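Local coordinates for PlaB phospholipase (Legionella pneumophila, PDB 6ZTI) that hydrolyses phospholipids as an alpha/beta hydrolase linked to virulence, its activity controlled by NAD(H)-mediated tetramerization, at the interface of chains A and B. Numbering follows the deposited sequence. Chains: chain A/B, PlaB phospholipase.

Contact 1 and contact 2 lie about 20 Å apart, measured between the centres of their C-alpha atoms, and share no residue. Both set the C-terminal region of chain B against the alpha/beta hydrolase domain of chain A: contact 1 uses residues 475-478 after strand 468-471, and contact 2 uses 3-10 helix 465-467, that strand and the terminal residues 488-489. On chain A they involve the loop leading into 3-10 helix 29-32 and helix 69-89. Because the interface is two-fold symmetric, each contact recurs with the chains exchanged; the C-terminal regions pack reciprocally on the partner, which is consistent with a role in the tetramer through which NAD(H) controls the enzyme.

Contact 1: the interface of chains A and B. Residues chain A 27-30; chain B 475-478.
A:His28 and A:Thr29 receive the backbone of B:Pro476, B:Ala477 and B:Lys478 where the alpha/beta hydrolase domain of chain A leads from strand 16-21 into 3-10 helix 29-32. The hydrogen bonds centre on B:Ala477, whose amide and carbonyl are both held by A:Thr29. B:Ala477 N donates to the hydroxyl A:Thr29 OG1 at 2.7 Å, a nearly straight bond with 164° at the hydrogen. The same hydroxyl donates to B:Ala477 O at 3.1 Å, in the carbonyl plane and on a lone pair. A second donor, A:Thr29 N, reaches B:Ala477 O at 3.0 Å from above that plane, so the carbonyl oxygen takes two bonds from one threonine. A chi1 of 45° places OG1 between the backbone N and the carbonyl carbon of A:Thr29, on the side of B:Ala477, where it reaches both the amide and the carbonyl.

Backbone pairing adds an antiparallel beta bridge between A:His28 and B:Lys478.

Face packing involves the imidazole of A:His28. B:Ala477 C lies over the centre of one ring face, 3.5 Å from the centroid, and B:Lys478 N is displaced toward the rim of that face. The side-chain amide A:Asn30 ND2 lies over the rim of the opposite face, so the ring has partner backbone on one side and an amide of its own chain at the edge of the other. An in-plane bond from A:Asn30 N to A:His28 ND1, 3.0 Å long, restrains ring rotation; with ND1 accepting, a neutral imidazole would probably carry its proton on NE2.

Apolar contact continues at the ring edge, where B:Pro476 CB lies in plane, 3.7 Å from A:His28 CE1. The same proline carbon also packs against A:Asn30 CA at 3.8 Å.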
# COMPACT_ATOMS: atom_id res chain seq x y z
N THR A 27 -29.52 8.03 10.83
CA THR A 27 -30.19 8.77 9.76
C THR A 27 -31.58 9.26 10.11
O THR A 27 -32.26 9.82 9.24
CB THR A 27 -30.31 7.89 8.50
OG1 THR A 27 -31.18 6.79 8.78
CG2 THR A 27 -28.95 7.37 8.06
N HIS A 28 -32.03 9.07 11.35
CA HIS A 28 -33.39 9.41 11.76
C HIS A 28 -33.38 9.68 13.26
O HIS A 28 -32.71 8.97 14.01
CB HIS A 28 -34.34 8.25 11.42
CG HIS A 28 -35.79 8.63 11.39
ND1 HIS A 28 -36.47 9.05 12.51
CD2 HIS A 28 -36.68 8.63 10.38
CE1 HIS A 28 -37.73 9.30 12.19
NE2 HIS A 28 -37.88 9.05 10.90
N THR A 29 -34.13 10.71 13.70
CA THR A 29 -34.11 11.08 15.11
C THR A 29 -34.97 10.16 15.98
O THR A 29 -35.04 10.37 17.20
CB THR A 29 -34.54 12.55 15.30
OG1 THR A 29 -35.69 12.86 14.51
CG2 THR A 29 -33.40 13.48 14.90
N ASN A 30 -35.60 9.13 15.41
CA ASN A 30 -36.23 8.09 16.22
C ASN A 30 -35.19 7.25 16.95
O ASN A 30 -35.56 6.38 17.75
CB ASN A 30 -37.13 7.18 15.37
CG ASN A 30 -36.37 6.47 14.27
OD1 ASN A 30 -35.14 6.31 14.33
ND2 ASN A 30 -37.10 6.04 13.25
N THR B 475 -41.00 15.76 17.01
CA THR B 475 -41.44 14.75 16.06
C THR B 475 -40.22 14.13 15.38
O THR B 475 -39.46 14.86 14.72
CB THR B 475 -42.38 15.35 15.02
OG1 THR B 475 -43.63 15.65 15.65
CG2 THR B 475 -42.62 14.38 13.87
N PRO B 476 -39.97 12.83 15.52
CA PRO B 476 -38.80 12.23 14.88
C PRO B 476 -38.89 12.35 13.37
O PRO B 476 -39.97 12.22 12.78
CB PRO B 476 -38.85 10.77 15.34
CG PRO B 476 -39.77 10.75 16.50
CD PRO B 476 -40.75 11.84 16.28
N ALA B 477 -37.73 12.56 12.73
CA ALA B 477 -37.71 12.72 11.29
C ALA B 477 -36.35 12.29 10.75
O ALA B 477 -35.34 12.32 11.45
CB ALA B 477 -38.01 14.17 10.87
N LYS B 478 -36.35 11.90 9.48
CA LYS B 478 -35.09 11.60 8.81
C LYS B 478 -34.17 12.82 8.88
O LYS B 478 -34.62 13.96 8.96
CB LYS B 478 -35.34 11.20 7.36
CG LYS B 478 -35.79 12.33 6.45
CD LYS B 478 -34.61 12.88 5.63
CE LYS B 478 -35.08 13.84 4.53
NZ LYS B 478 -34.00 14.17 3.55

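Contact 2: the interface of chains A and B. Residues chain A 78-79, 81-82; chain B 465, 469, 488-489.
A:Gln78 swings CG opposite its backbone N (chi1 -175°) and then bends at chi2, bringing its amide against both B:Arg465 and the terminal B:Asp489. The bend of A:Arg81 at chi3 (-81°) turns its guanidinium back toward A:Gln78. All the chain A groups rise from helix 69-89 of the alpha/beta hydrolase domain, which meets a charged cluster from the C-terminal region of chain B.

At the centre, the carboxylate of A:Asp82 is salt-bridged by two arginines. B:Arg465 sends NH1 to A:Asp82 OD2 at 2.7 Å, arriving on the syn side and slightly out of the carboxylate plane. B:Arg469 comes end-on with both terminal nitrogens to that one oxygen: NH2 is 2.9 Å and NH1 is 3.1 Å from A:Asp82 OD2. NH1 uses the anti lone pair, whereas NH2 comes from above the carboxylate plane. The guanidinium of B:Arg469 stands almost upright on the carboxylate, their planes 81° apart, and B:Arg465 CB covers one of its faces. OD2 thus accepts three bonds, and the two arginines would probably stabilise a negative charge there.

A:Gln78, itself in contact with chain B, also braces A:Asp82: its NE2 donates to A:Asp82 OD1 at 2.9 Å, steadying the carboxylate. Its amide carbon CD also lies over the centre of the B:Arg465 guanidinium face.

The carbonyl oxygen of the same amide is gripped from opposite faces. B:Asp489 N approaches A:Gln78 OE1 at 3.0 Å from one face, and A:Arg81 NH2 donates from the other. A:Arg81 NH1 also forms a salt bridge with B:Asp489 OD2 at 3.0 Å; the guanidinium and carboxylate planes are nearly parallel, but the hydrogen bond within the salt bridge is weak. Nearer the helix backbone, the aliphatic A:Gln78 CB packs on B:Ile488 CB at 3.9 Å.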
# COMPACT_ATOMS: atom_id res chain seq x y z
N GLN A 78 -21.93 26.11 16.90
CA GLN A 78 -22.74 26.99 16.07
C GLN A 78 -24.21 26.66 16.20
O GLN A 78 -25.05 27.56 16.28
CB GLN A 78 -22.29 26.88 14.61
CG GLN A 78 -22.98 27.85 13.68
CD GLN A 78 -22.48 29.28 13.84
OE1 GLN A 78 -21.29 29.53 14.04
NE2 GLN A 78 -23.40 30.22 13.75
N ALA A 79 -24.55 25.36 16.21
CA ALA A 79 -25.94 24.95 16.38
C ALA A 79 -26.53 25.50 17.67
O ALA A 79 -27.66 25.99 17.68
CB ALA A 79 -26.04 23.42 16.35
N ARG A 81 -25.46 28.19 19.46
CA ARG A 81 -25.63 29.63 19.34
C ARG A 81 -26.78 29.98 18.41
O ARG A 81 -27.52 30.93 18.66
CB ARG A 81 -24.33 30.27 18.85
CG ARG A 81 -23.26 30.29 19.94
CD ARG A 81 -21.98 30.97 19.50
NE ARG A 81 -21.13 30.07 18.72
CZ ARG A 81 -20.93 30.17 17.41
NH1 ARG A 81 -21.52 31.13 16.71
NH2 ARG A 81 -20.14 29.30 16.80
N ASP A 82 -26.96 29.22 17.33
CA ASP A 82 -28.02 29.55 16.39
C ASP A 82 -29.41 29.42 17.00
O ASP A 82 -30.33 30.13 16.59
CB ASP A 82 -27.92 28.67 15.14
CG ASP A 82 -26.89 29.17 14.13
OD1 ASP A 82 -26.25 30.22 14.36
OD2 ASP A 82 -26.73 28.52 13.07
N ARG B 465 -23.29 24.50 8.06
CA ARG B 465 -24.05 24.41 9.30
C ARG B 465 -24.86 23.12 9.39
O ARG B 465 -25.27 22.74 10.49
CB ARG B 465 -24.97 25.62 9.45
CG ARG B 465 -24.18 26.89 9.65
CD ARG B 465 -25.01 28.08 10.04
NE ARG B 465 -24.19 29.29 10.06
CZ ARG B 465 -24.44 30.36 10.81
NH1 ARG B 465 -25.50 30.39 11.61
NH2 ARG B 465 -23.63 31.41 10.75
N ARG B 469 -27.27 20.44 13.62
CA ARG B 469 -28.39 21.32 13.91
C ARG B 469 -29.10 20.80 15.16
O ARG B 469 -29.02 19.62 15.49
CB ARG B 469 -29.37 21.40 12.73
CG ARG B 469 -28.77 21.90 11.41
CD ARG B 469 -28.72 23.42 11.34
NE ARG B 469 -27.55 23.97 12.02
CZ ARG B 469 -27.38 25.26 12.32
NH1 ARG B 469 -28.31 26.14 12.00
NH2 ARG B 469 -26.28 25.67 12.94
N ILE B 488 -20.14 27.52 9.39
CA ILE B 488 -20.05 27.78 10.82
C ILE B 488 -18.90 28.75 11.09
O ILE B 488 -18.00 28.93 10.26
CB ILE B 488 -19.87 26.48 11.62
CG1 ILE B 488 -18.47 25.89 11.38
CG2 ILE B 488 -20.94 25.48 11.26
CD1 ILE B 488 -18.25 24.53 12.04
N ASP B 489 -18.93 29.36 12.26
CA ASP B 489 -17.79 30.16 12.72
C ASP B 489 -16.62 29.23 13.05
O ASP B 489 -15.45 29.61 12.92
CB ASP B 489 -18.16 30.99 13.95
CG ASP B 489 -19.23 32.03 13.67
OD1 ASP B 489 -19.43 32.39 12.48
OD2 ASP B 489 -19.88 32.49 14.64
OXT ASP B 489 -16.81 28.07 13.44